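Local coordinates for protein lipolytic enzyme, G-D-S-L family (Bacteroides thetaiotaomicron, PDB 7BR2) that metabolises the drug diltiazem as a gut bacterial serine esterase of the SGNH (GDSL) hydrolase family, at residues Val23-Ser28 / Lys69-Asp74; Asn27-Gly32 / Phe87-Ser92. One frame throughout, in Å; residues are numbered along the deposited sequence.

Contact 1: residues Val23-Ser28 / Lys69-Asp74; sequences VFLGNS and KRLDGD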
loop_
_atom_site.group_PDB
_atom_site.type_symbol
_atom_site.label_atom_id
_atom_site.label_comp_id
_atom_site.label_asym_id
_atom_site.label_seq_id
_atom_site.Cartn_x
_atom_site.Cartn_y
_atom_site.Cartn_z
ATOM N N VAL A 23 -11.918 1.190 -2.573
ATOM C CA VAL A 23 -11.959 1.805 -1.249
ATOM C C VAL A 23 -11.470 0.790 -0.229
ATOM O O VAL A 23 -11.982 -0.337 -0.173
ATOM C CB VAL A 23 -13.373 2.287 -0.894
ATOM C CG1 VAL A 23 -13.379 2.907 0.501
ATOM C CG2 VAL A 23 -13.903 3.275 -1.946
ATOM N N PHE A 24 -10.488 1.195 0.593
ATOM C CA PHE A 24 -9.923 0.352 1.651
ATOM C C PHE A 24 -10.495 0.791 2.993
ATOM O O PHE A 24 -10.022 1.761 3.589
ATOM C CB PHE A 24 -8.401 0.448 1.662
ATOM C CG PHE A 24 -7.744 -0.255 0.518
ATOM C CD1 PHE A 24 -7.560 0.391 -0.695
ATOM C CD2 PHE A 24 -7.303 -1.564 0.653
ATOM C CE1 PHE A 24 -6.948 -0.260 -1.772
ATOM C CE2 PHE A 24 -6.689 -2.216 -0.398
ATOM C CZ PHE A 24 -6.514 -1.564 -1.622
ATOM N N LEU A 25 -11.494 0.061 3.478
ATOM C CA LEU A 25 -12.137 0.397 4.738
ATOM C C LEU A 25 -11.357 -0.204 5.908
ATOM O O LEU A 25 -11.071 -1.412 5.921
ATOM C CB LEU A 25 -13.581 -0.108 4.726
ATOM C CG LEU A 25 -14.327 -0.244 6.054
ATOM C CD1 LEU A 25 -14.421 1.091 6.759
ATOM C CD2 LEU A 25 -15.707 -0.787 5.776
ATOM N N GLY A 26 -11.017 0.619 6.897
ATOM C CA GLY A 26 -10.214 0.058 7.971
ATOM C C GLY A 26 -10.138 0.947 9.190
ATOM O O GLY A 26 -10.918 1.889 9.352
ATOM N N ASN A 27 -9.177 0.622 10.063
ATOM C CA ASN A 27 -8.980 1.404 11.278
ATOM C C ASN A 27 -7.736 2.277 11.177
ATOM O O ASN A 27 -7.438 2.810 10.096
ATOM C CB ASN A 27 -8.906 0.492 12.515
ATOM C CG ASN A 27 -7.860 -0.615 12.392
ATOM O OD1 ASN A 27 -6.885 -0.498 11.635
ATOM N ND2 ASN A 27 -8.052 -1.687 13.166
ATOM N N SER A 28 -7.011 2.460 12.293
ATOM C CA SER A 28 -5.880 3.380 12.254
ATOM C C SER A 28 -4.773 2.874 11.354
ATOM O O SER A 28 -4.023 3.679 10.794
ATOM C CB SER A 28 -5.312 3.646 13.645
ATOM O OG SER A 28 -5.132 2.449 14.372
ATOM N N LYS A 69 -21.436 2.109 11.298
ATOM C CA LYS A 69 -22.113 3.406 11.437
ATOM C C LYS A 69 -21.849 4.316 10.243
ATOM O O LYS A 69 -22.723 5.099 9.849
ATOM C CB LYS A 69 -21.652 4.167 12.687
ATOM C CG LYS A 69 -22.132 3.753 14.046
ATOM C CD LYS A 69 -21.629 4.809 15.061
ATOM C CE LYS A 69 -20.207 5.236 14.716
ATOM N NZ LYS A 69 -19.819 6.619 15.108
ATOM N N ARG A 70 -20.631 4.274 9.690
ATOM C CA ARG A 70 -20.252 5.262 8.676
ATOM C C ARG A 70 -20.281 4.736 7.240
ATOM O O ARG A 70 -19.858 5.454 6.332
ATOM C CB ARG A 70 -18.868 5.840 8.977
ATOM C CG ARG A 70 -17.726 4.858 8.897
ATOM C CD ARG A 70 -16.409 5.587 9.172
ATOM N NE ARG A 70 -15.315 4.686 9.542
ATOM C CZ ARG A 70 -14.394 4.236 8.697
ATOM N NH1 ARG A 70 -14.429 4.601 7.415
ATOM N NH2 ARG A 70 -13.430 3.429 9.138
ATOM N N LEU A 71 -20.752 3.505 7.011
ATOM C CA LEU A 71 -20.864 3.007 5.633
ATOM C C LEU A 71 -21.586 3.979 4.678
ATOM O O LEU A 71 -21.090 4.253 3.579
ATOM C CB LEU A 71 -21.577 1.655 5.615
ATOM C CG LEU A 71 -20.782 0.440 6.083
ATOM C CD1 LEU A 71 -21.629 -0.824 5.946
ATOM C CD2 LEU A 71 -19.486 0.333 5.323
ATOM N N ASP A 72 -22.766 4.489 5.052
ATOM C CA ASP A 72 -23.522 5.327 4.114
ATOM C C ASP A 72 -22.776 6.622 3.779
ATOM O O ASP A 72 -22.626 6.982 2.602
ATOM C CB ASP A 72 -24.907 5.677 4.669
ATOM C CG ASP A 72 -25.916 4.552 4.552
ATOM O OD1 ASP A 72 -25.926 3.846 3.526
ATOM O OD2 ASP A 72 -26.736 4.398 5.482
ATOM N N GLY A 73 -22.327 7.350 4.809
ATOM C CA GLY A 73 -21.772 8.685 4.637
ATOM C C GLY A 73 -20.302 8.744 4.279
ATOM O O GLY A 73 -19.812 9.806 3.877
ATOM N N ASP A 74 -19.565 7.664 4.479
ATOM C CA ASP A 74 -18.126 7.715 4.304
ATOM C C ASP A 74 -17.579 6.666 3.343
ATOM O O ASP A 74 -16.538 6.908 2.724
ATOM C CB ASP A 74 -17.445 7.567 5.675
ATOM C CG ASP A 74 -15.944 7.683 5.596
ATOM O OD1 ASP A 74 -15.480 8.682 5.000
ATOM O OD2 ASP A 74 -15.230 6.829 6.190
#
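L25 and G26, at the end of a central strand in the parallel sheet of the SGNH hydrolase fold, meet R70 and L71 on a helix packed against that sheet. Strand 23-26 and helix 69-74 run roughly antiparallel, with their axes 11.1 Å apart. R70 and L25 bridge the gap. With CG tucked between its own N and C (chi1 65°), the R70 chain runs out straight to NE and carries the guanidinium to the strand. L25 and R70 lie alongside, each pointing the opposite way. The CD1 methyl of L25 lies over one guanidinium face, 3.5 Å from R70 NH2. At the edge of the same group, in its plane, G26 O lies 3.0 Å from R70 NH2. On the helix itself, R70 NH1 makes a salt bridge to D74 OD2 at 2.7 Å, with the carboxylate oxygen tilted 23° out of the guanidinium plane. This helix, 64-75, belongs to a beta-alpha-beta crossover. It links strand 53-58 to strand 82-85, and strand 21-26 lies between the two in the sheet. R70 ties the crossover together further: its NE forms a salt bridge with D62, and its NH1 also bonds to G57 O on strand 53-58. A leucine in its place would probably leave the D62 carboxylate without this charge partner and G57 O without its side-chain donor, while D74 would still have R367. The other branch of L25 meets L71 across the interface, CD2 to CD2 at 4.0 Å, with the two side chains set nearly perpendicular. M120 of helix 102-125 packs on both leucines. F374 of helix 344-377 touches R70 and D74 from another part of the chain.

Contact 2: residues Asn27-Gly32 / Phe87-Ser92; sequences NSITDG and FGMNDS
The start of helix 28-32 comes up to the loop that follows strand 82-85, with N27 and F87 nearest across the gap, 6.5 Å between their CA atoms. N27 carries the contact. Its amide is used at both ends. OD1 caps the helix, accepting from I29 N at 3.1 Å with that donor tilted 34° from the carbonyl plane. ND2 turns to the loop and lies 3.5 Å from M89 CB. CB of N27 meets N90 ND2 at 3.7 Å, and the two amide planes stand 73° apart. Two waters make the polar link. Water 1 takes a short 2.6 Å bond from N27 ND2 and bonds from the backbone N of G88 and of N90, and donates to D91 OD1 at 2.9 Å. Four bonds therefore grip it. Water 2 accepts from M89 N at 2.9 Å and weakly from N27 ND2. The loop is also pinned from within, where G88 O accepts from both N and OG of S92. Beside the waters the packing is apolar: I29 CD1 lies 4.2 Å from M89 CB. M89 CG is anti to the backbone N (chi1 -178°); the chain then bends twice, bringing CE equally close to I29 CD1. S28, bonded to H207, fits the family's nucleophilic serine, and N90 falls in the GxND motif that in relatives supplies an oxyanion-hole amide; here its OD1 bonds to Y94. Helix 64-75 lies against N27 through M67, helix 155-173 against M89 through I159, and helix 210-223 against I29 through H213 and M216, while strand 21-26 leads directly into the N27 cap.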
loop_
_atom_site.group_PDB
_atom_site.type_symbol
_atom_site.label_atom_id
_atom_site.label_comp_id
_atom_site.label_asym_id
_atom_site.label_seq_id
_atom_site.Cartn_x
_atom_site.Cartn_y
_atom_site.Cartn_z
ATOM N N ASN A 27 -9.177 0.622 10.063
ATOM C CA ASN A 27 -8.980 1.404 11.278
ATOM C C ASN A 27 -7.736 2.277 11.177
ATOM O O ASN A 27 -7.438 2.810 10.096
ATOM C CB ASN A 27 -8.906 0.492 12.515
ATOM C CG ASN A 27 -7.860 -0.615 12.392
ATOM O OD1 ASN A 27 -6.885 -0.498 11.635
ATOM N ND2 ASN A 27 -8.052 -1.687 13.166
ATOM N N SER A 28 -7.011 2.460 12.293
ATOM C CA SER A 28 -5.880 3.380 12.254
ATOM C C SER A 28 -4.773 2.874 11.354
ATOM O O SER A 28 -4.023 3.679 10.794
ATOM C CB SER A 28 -5.312 3.646 13.645
ATOM O OG SER A 28 -5.132 2.449 14.372
ATOM N N ILE A 29 -4.630 1.560 11.218
ATOM C CA ILE A 29 -3.605 1.040 10.319
ATOM C C ILE A 29 -3.862 1.526 8.895
ATOM O O ILE A 29 -2.944 1.970 8.195
ATOM C CB ILE A 29 -3.555 -0.496 10.420
ATOM C CG1 ILE A 29 -3.128 -0.882 11.845
ATOM C CG2 ILE A 29 -2.625 -1.067 9.359
ATOM C CD1 ILE A 29 -3.532 -2.276 12.277
ATOM N N THR A 30 -5.135 1.513 8.482
ATOM C CA THR A 30 -5.543 2.075 7.199
ATOM C C THR A 30 -5.505 3.601 7.220
ATOM O O THR A 30 -4.953 4.234 6.313
ATOM C CB THR A 30 -6.953 1.594 6.874
ATOM O OG1 THR A 30 -6.960 0.165 6.804
ATOM C CG2 THR A 30 -7.460 2.204 5.570
ATOM N N ASP A 31 -6.104 4.201 8.248
ATOM C CA ASP A 31 -6.244 5.652 8.329
ATOM C C ASP A 31 -4.897 6.352 8.212
ATOM O O ASP A 31 -4.684 7.177 7.315
ATOM C CB ASP A 31 -6.951 6.001 9.643
ATOM C CG ASP A 31 -7.233 7.494 9.804
ATOM O OD1 ASP A 31 -6.931 8.286 8.891
ATOM O OD2 ASP A 31 -7.828 7.852 10.845
ATOM N N GLY A 32 -3.961 6.009 9.090
ATOM C CA GLY A 32 -2.680 6.668 9.110
ATOM C C GLY A 32 -1.593 5.986 8.314
ATOM O O GLY A 32 -0.458 6.477 8.307
ATOM N N PHE A 87 -10.569 -5.209 9.757
ATOM C CA PHE A 87 -10.885 -4.761 11.109
ATOM C C PHE A 87 -10.402 -5.826 12.079
ATOM O O PHE A 87 -9.948 -6.903 11.677
ATOM C CB PHE A 87 -12.387 -4.506 11.300
ATOM C CG PHE A 87 -13.225 -5.750 11.240
ATOM C CD1 PHE A 87 -13.425 -6.407 10.038
ATOM C CD2 PHE A 87 -13.800 -6.272 12.388
ATOM C CE1 PHE A 87 -14.187 -7.559 9.985
ATOM C CE2 PHE A 87 -14.562 -7.414 12.341
ATOM C CZ PHE A 87 -14.759 -8.062 11.137
ATOM N N GLY A 88 -10.487 -5.519 13.371
ATOM C CA GLY A 88 -10.180 -6.490 14.403
ATOM C C GLY A 88 -9.107 -6.046 15.377
ATOM O O GLY A 88 -9.074 -6.534 16.507
ATOM N N MET A 89 -8.194 -5.176 14.949
ATOM C CA MET A 89 -7.139 -4.758 15.869
ATOM C C MET A 89 -7.721 -4.082 17.108
ATOM O O MET A 89 -7.260 -4.321 18.235
ATOM C CB MET A 89 -6.137 -3.847 15.163
ATOM C CG MET A 89 -4.982 -3.402 16.069
ATOM S SD MET A 89 -3.909 -4.727 16.697
ATOM C CE MET A 89 -2.997 -5.206 15.231
ATOM N N ASN A 90 -8.751 -3.251 16.927
ATOM C CA ASN A 90 -9.429 -2.616 18.049
ATOM C C ASN A 90 -10.512 -3.509 18.630
ATOM O O ASN A 90 -10.710 -3.524 19.845
ATOM C CB ASN A 90 -10.012 -1.275 17.609
ATOM C CG ASN A 90 -8.941 -0.248 17.344
ATOM O OD1 ASN A 90 -8.055 -0.035 18.181
ATOM N ND2 ASN A 90 -8.985 0.368 16.166
ATOM N N ASP A 91 -11.238 -4.227 17.773
ATOM C CA ASP A 91 -12.281 -5.122 18.256
ATOM C C ASP A 91 -11.734 -6.113 19.280
ATOM O O ASP A 91 -12.396 -6.425 20.277
ATOM C CB ASP A 91 -12.918 -5.865 17.075
ATOM C CG ASP A 91 -13.363 -4.930 15.941
ATOM O OD1 ASP A 91 -12.495 -4.197 15.393
ATOM O OD2 ASP A 91 -14.573 -4.940 15.591
ATOM N N SER A 92 -10.522 -6.616 19.054
ATOM C CA SER A 92 -9.979 -7.668 19.904
ATOM C C SER A 92 -9.732 -7.207 21.336
ATOM O O SER A 92 -9.734 -8.040 22.248
ATOM C CB SER A 92 -8.677 -8.196 19.315
ATOM O OG SER A 92 -7.853 -7.121 18.906
HETATM O O HOH W 1 -10.103 -2.853 14.366
HETATM O O HOH W 2 -7.696 -4.250 12.283
#

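Overall arrangement
The two contacts start from the same piece of chain, share N27 and S28, and have centres about 11 Å apart. Strand 21-26 comes first and runs straight into helix 28-32. Residues 69-74 follow on the crossover helix, and residues 87-92 come last, just past strand 82-85, the sheet neighbour of strand 21-26. The contacts touch where F24 O meets T30 CG2 at 3.3 Å. M67 of helix 64-75 reaches both L25 and N27. Contact 1 is where the strand meets helix 64-75, on one face of the sheet. Contact 2 lies at the strand's C-terminal end, where the probable catalytic serine sits, as expected for an SGNH hydrolase.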